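PDB 3KZW: cytosol aminopeptidase from Staphylococcus aureus subsp. aureus, which probably removes N-terminal amino acids, leucine among them, from peptides as a metal-dependent aminopeptidase of the cytosol aminopeptidase family. Local coordinates for residues D288-T296 and N338-P347. Residues are numbered along the deposited sequence; the frame is centred on the assembly and turned at random.
Sequences DSGGYSIKT and NMINEASMKP. With PO4 (phosphate ion), chain T.
Asp288 and Asn338 both swing CG away from the backbone N, with chi1 of -173° and -164°, which lays the two side chains side by side, pointing the same way. The carboxylate and amide planes are 17° apart, and Asn338 ND2 donates to the syn side of Asp288 OD1 at 2.8 Å, somewhat out of both planes. The same ND2 also donates to the backbone of Thr364. One residue on, Ser289 grips the carbonyl of Asn338 twice: its N arrives in the carbonyl plane at 3.1 Å from Asn338 O, while its OG comes in tilted from that plane at 2.6 Å from the same oxygen. The backbone bond belongs to the parallel bridge between Asp288 and Asn338, where strands 287-288 and 328-338 of the catalytic domain end. Asp288 OD2 is salt-bridged to Lys295 and lies close to Asp306, Asp365 and Glu367, an acidic cluster consistent with the dinuclear metal site of leucine aminopeptidases. Segment 288-296 then folds into a type II' turn from Gly290 to Ser293, which delivers Tyr292 to the second loop. Ile340 sets CG2 over one face of that ring, a CH-pi contact 3.9 Å from the centroid, and its CD1 meets Ile294 CD1 at 3.8 Å. At the ring's edge lie Ser344 OG and Met345 O, and the Tyr292 hydroxyl bonds to Asn341 O at 3.0 Å from above the carbonyl plane. That hydroxyl accepts from its stronger partner, Ile340 N of a second subunit, and Ile340 N here donates in turn to Tyr292 OH of a third. Beyond an Asx turn at Asn341, Glu342 N bonds to O3 of a phosphate ion at 2.9 Å, an ion shared with Glu342 N of the second and third subunits.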
# COMPACT_ATOMS: atom_id res chain seq x y z
N ASP A 288 18.74 -12.55 7.46
CA ASP A 288 17.97 -11.45 8.03
C ASP A 288 16.52 -11.51 7.57
O ASP A 288 16.21 -11.22 6.41
CB ASP A 288 18.61 -10.11 7.63
CG ASP A 288 17.98 -8.91 8.34
OD1 ASP A 288 17.26 -9.10 9.34
OD2 ASP A 288 18.21 -7.76 7.88
N SER A 289 15.63 -11.91 8.48
CA SER A 289 14.19 -11.88 8.21
C SER A 289 13.60 -10.53 8.59
O SER A 289 12.48 -10.20 8.20
CB SER A 289 13.48 -12.99 8.98
OG SER A 289 13.52 -12.76 10.38
N GLY A 290 14.36 -9.76 9.36
CA GLY A 290 13.92 -8.46 9.85
C GLY A 290 13.46 -8.52 11.29
O GLY A 290 13.25 -7.49 11.92
N GLY A 291 13.30 -9.74 11.81
CA GLY A 291 12.75 -9.95 13.14
C GLY A 291 11.27 -9.60 13.16
O GLY A 291 10.59 -9.75 12.14
N TYR A 292 10.78 -9.13 14.30
CA TYR A 292 9.38 -8.73 14.41
C TYR A 292 9.02 -7.55 13.51
O TYR A 292 7.86 -7.38 13.14
CB TYR A 292 8.99 -8.47 15.87
CG TYR A 292 8.51 -9.72 16.59
CD1 TYR A 292 7.20 -10.17 16.45
CD2 TYR A 292 9.38 -10.46 17.39
CE1 TYR A 292 6.76 -11.32 17.10
CE2 TYR A 292 8.94 -11.61 18.05
CZ TYR A 292 7.63 -12.03 17.90
OH TYR A 292 7.20 -13.17 18.54
N SER A 293 10.02 -6.75 13.16
CA SER A 293 9.88 -5.76 12.09
C SER A 293 10.12 -6.48 10.75
O SER A 293 11.10 -6.21 10.04
CB SER A 293 10.85 -4.60 12.29
OG SER A 293 10.71 -4.04 13.58
N ILE A 294 9.20 -7.39 10.43
CA ILE A 294 9.35 -8.35 9.34
C ILE A 294 9.44 -7.70 7.96
O ILE A 294 8.78 -6.68 7.69
CB ILE A 294 8.21 -9.43 9.40
CG1 ILE A 294 8.51 -10.61 8.48
CG2 ILE A 294 6.83 -8.80 9.14
CD1 ILE A 294 7.72 -11.87 8.78
N LYS A 295 10.27 -8.28 7.09
CA LYS A 295 10.42 -7.83 5.71
C LYS A 295 9.24 -8.30 4.85
O LYS A 295 8.53 -9.24 5.21
CB LYS A 295 11.72 -8.37 5.12
CG LYS A 295 12.97 -7.71 5.64
CD LYS A 295 14.18 -8.59 5.37
CE LYS A 295 15.42 -7.76 5.08
NZ LYS A 295 15.94 -7.04 6.26
N THR A 296 9.04 -7.63 3.71
CA THR A 296 8.04 -8.05 2.73
C THR A 296 8.53 -9.29 1.97
O THR A 296 9.67 -9.72 2.14
CB THR A 296 7.70 -6.91 1.73
OG1 THR A 296 8.87 -6.53 1.01
CG2 THR A 296 7.12 -5.70 2.46
N ASN A 338 18.95 -13.32 12.28
CA ASN A 338 17.83 -12.49 12.73
C ASN A 338 16.47 -13.14 12.46
O ASN A 338 15.94 -13.04 11.36
CB ASN A 338 17.90 -11.10 12.08
CG ASN A 338 17.03 -10.06 12.77
OD1 ASN A 338 16.48 -10.30 13.85
ND2 ASN A 338 16.90 -8.90 12.15
N MET A 339 15.93 -13.81 13.48
CA MET A 339 14.73 -14.64 13.33
C MET A 339 13.61 -14.27 14.31
O MET A 339 13.84 -13.54 15.28
CB MET A 339 15.09 -16.12 13.51
CG MET A 339 16.05 -16.69 12.48
SD MET A 339 15.25 -17.35 11.00
CE MET A 339 15.19 -15.89 9.97
N ILE A 340 12.41 -14.77 14.05
CA ILE A 340 11.25 -14.56 14.92
C ILE A 340 10.95 -15.82 15.73
O ILE A 340 10.86 -16.91 15.17
CB ILE A 340 9.98 -14.19 14.10
CG1 ILE A 340 10.20 -12.94 13.26
CG2 ILE A 340 8.77 -14.00 15.02
CD1 ILE A 340 9.15 -12.71 12.20
N ASN A 341 10.80 -15.66 17.04
CA ASN A 341 10.31 -16.73 17.91
C ASN A 341 9.68 -16.19 19.20
O ASN A 341 9.49 -14.98 19.33
CB ASN A 341 11.40 -17.78 18.19
CG ASN A 341 12.33 -17.39 19.32
OD1 ASN A 341 12.54 -16.21 19.62
ND2 ASN A 341 12.91 -18.40 19.97
N GLU A 342 9.37 -17.08 20.13
CA GLU A 342 8.71 -16.74 21.39
C GLU A 342 9.46 -15.72 22.26
O GLU A 342 8.85 -15.08 23.12
CB GLU A 342 8.41 -18.01 22.21
CG GLU A 342 9.65 -18.75 22.71
CD GLU A 342 9.32 -19.97 23.55
OE1 GLU A 342 10.16 -20.37 24.38
OE2 GLU A 342 8.21 -20.54 23.39
N ALA A 343 10.76 -15.58 22.03
CA ALA A 343 11.60 -14.74 22.89
C ALA A 343 12.59 -13.85 22.13
O ALA A 343 13.55 -13.35 22.72
CB ALA A 343 12.32 -15.60 23.93
N SER A 344 12.35 -13.63 20.84
CA SER A 344 13.23 -12.78 20.02
C SER A 344 13.03 -11.30 20.34
O SER A 344 12.05 -10.92 20.99
CB SER A 344 13.03 -13.05 18.53
OG SER A 344 11.67 -12.92 18.16
N MET A 345 13.97 -10.46 19.90
CA MET A 345 13.93 -9.02 20.19
C MET A 345 12.72 -8.33 19.56
O MET A 345 12.25 -8.73 18.49
CB MET A 345 15.24 -8.33 19.80
CG MET A 345 15.59 -8.34 18.31
SD MET A 345 16.99 -7.26 17.93
CE MET A 345 17.16 -7.52 16.17
N LYS A 346 12.23 -7.30 20.24
CA LYS A 346 11.02 -6.58 19.84
C LYS A 346 11.28 -5.08 19.92
O LYS A 346 12.13 -4.65 20.70
CB LYS A 346 9.84 -6.92 20.77
CG LYS A 346 9.83 -8.35 21.31
CD LYS A 346 8.81 -8.53 22.44
CE LYS A 346 9.26 -7.91 23.76
NZ LYS A 346 10.42 -8.61 24.37
N PRO A 347 10.55 -4.28 19.11
CA PRO A 347 10.57 -2.83 19.31
C PRO A 347 10.16 -2.46 20.74
O PRO A 347 9.21 -3.03 21.26
CB PRO A 347 9.53 -2.34 18.31
CG PRO A 347 9.57 -3.34 17.22
CD PRO A 347 9.81 -4.66 17.89
P PO4 T . 9.72 -21.26 19.10
O1 PO4 T . 10.80 -21.13 18.07
O2 PO4 T . 10.14 -22.24 20.16
O3 PO4 T . 9.46 -19.91 19.71
O4 PO4 T . 8.45 -21.74 18.43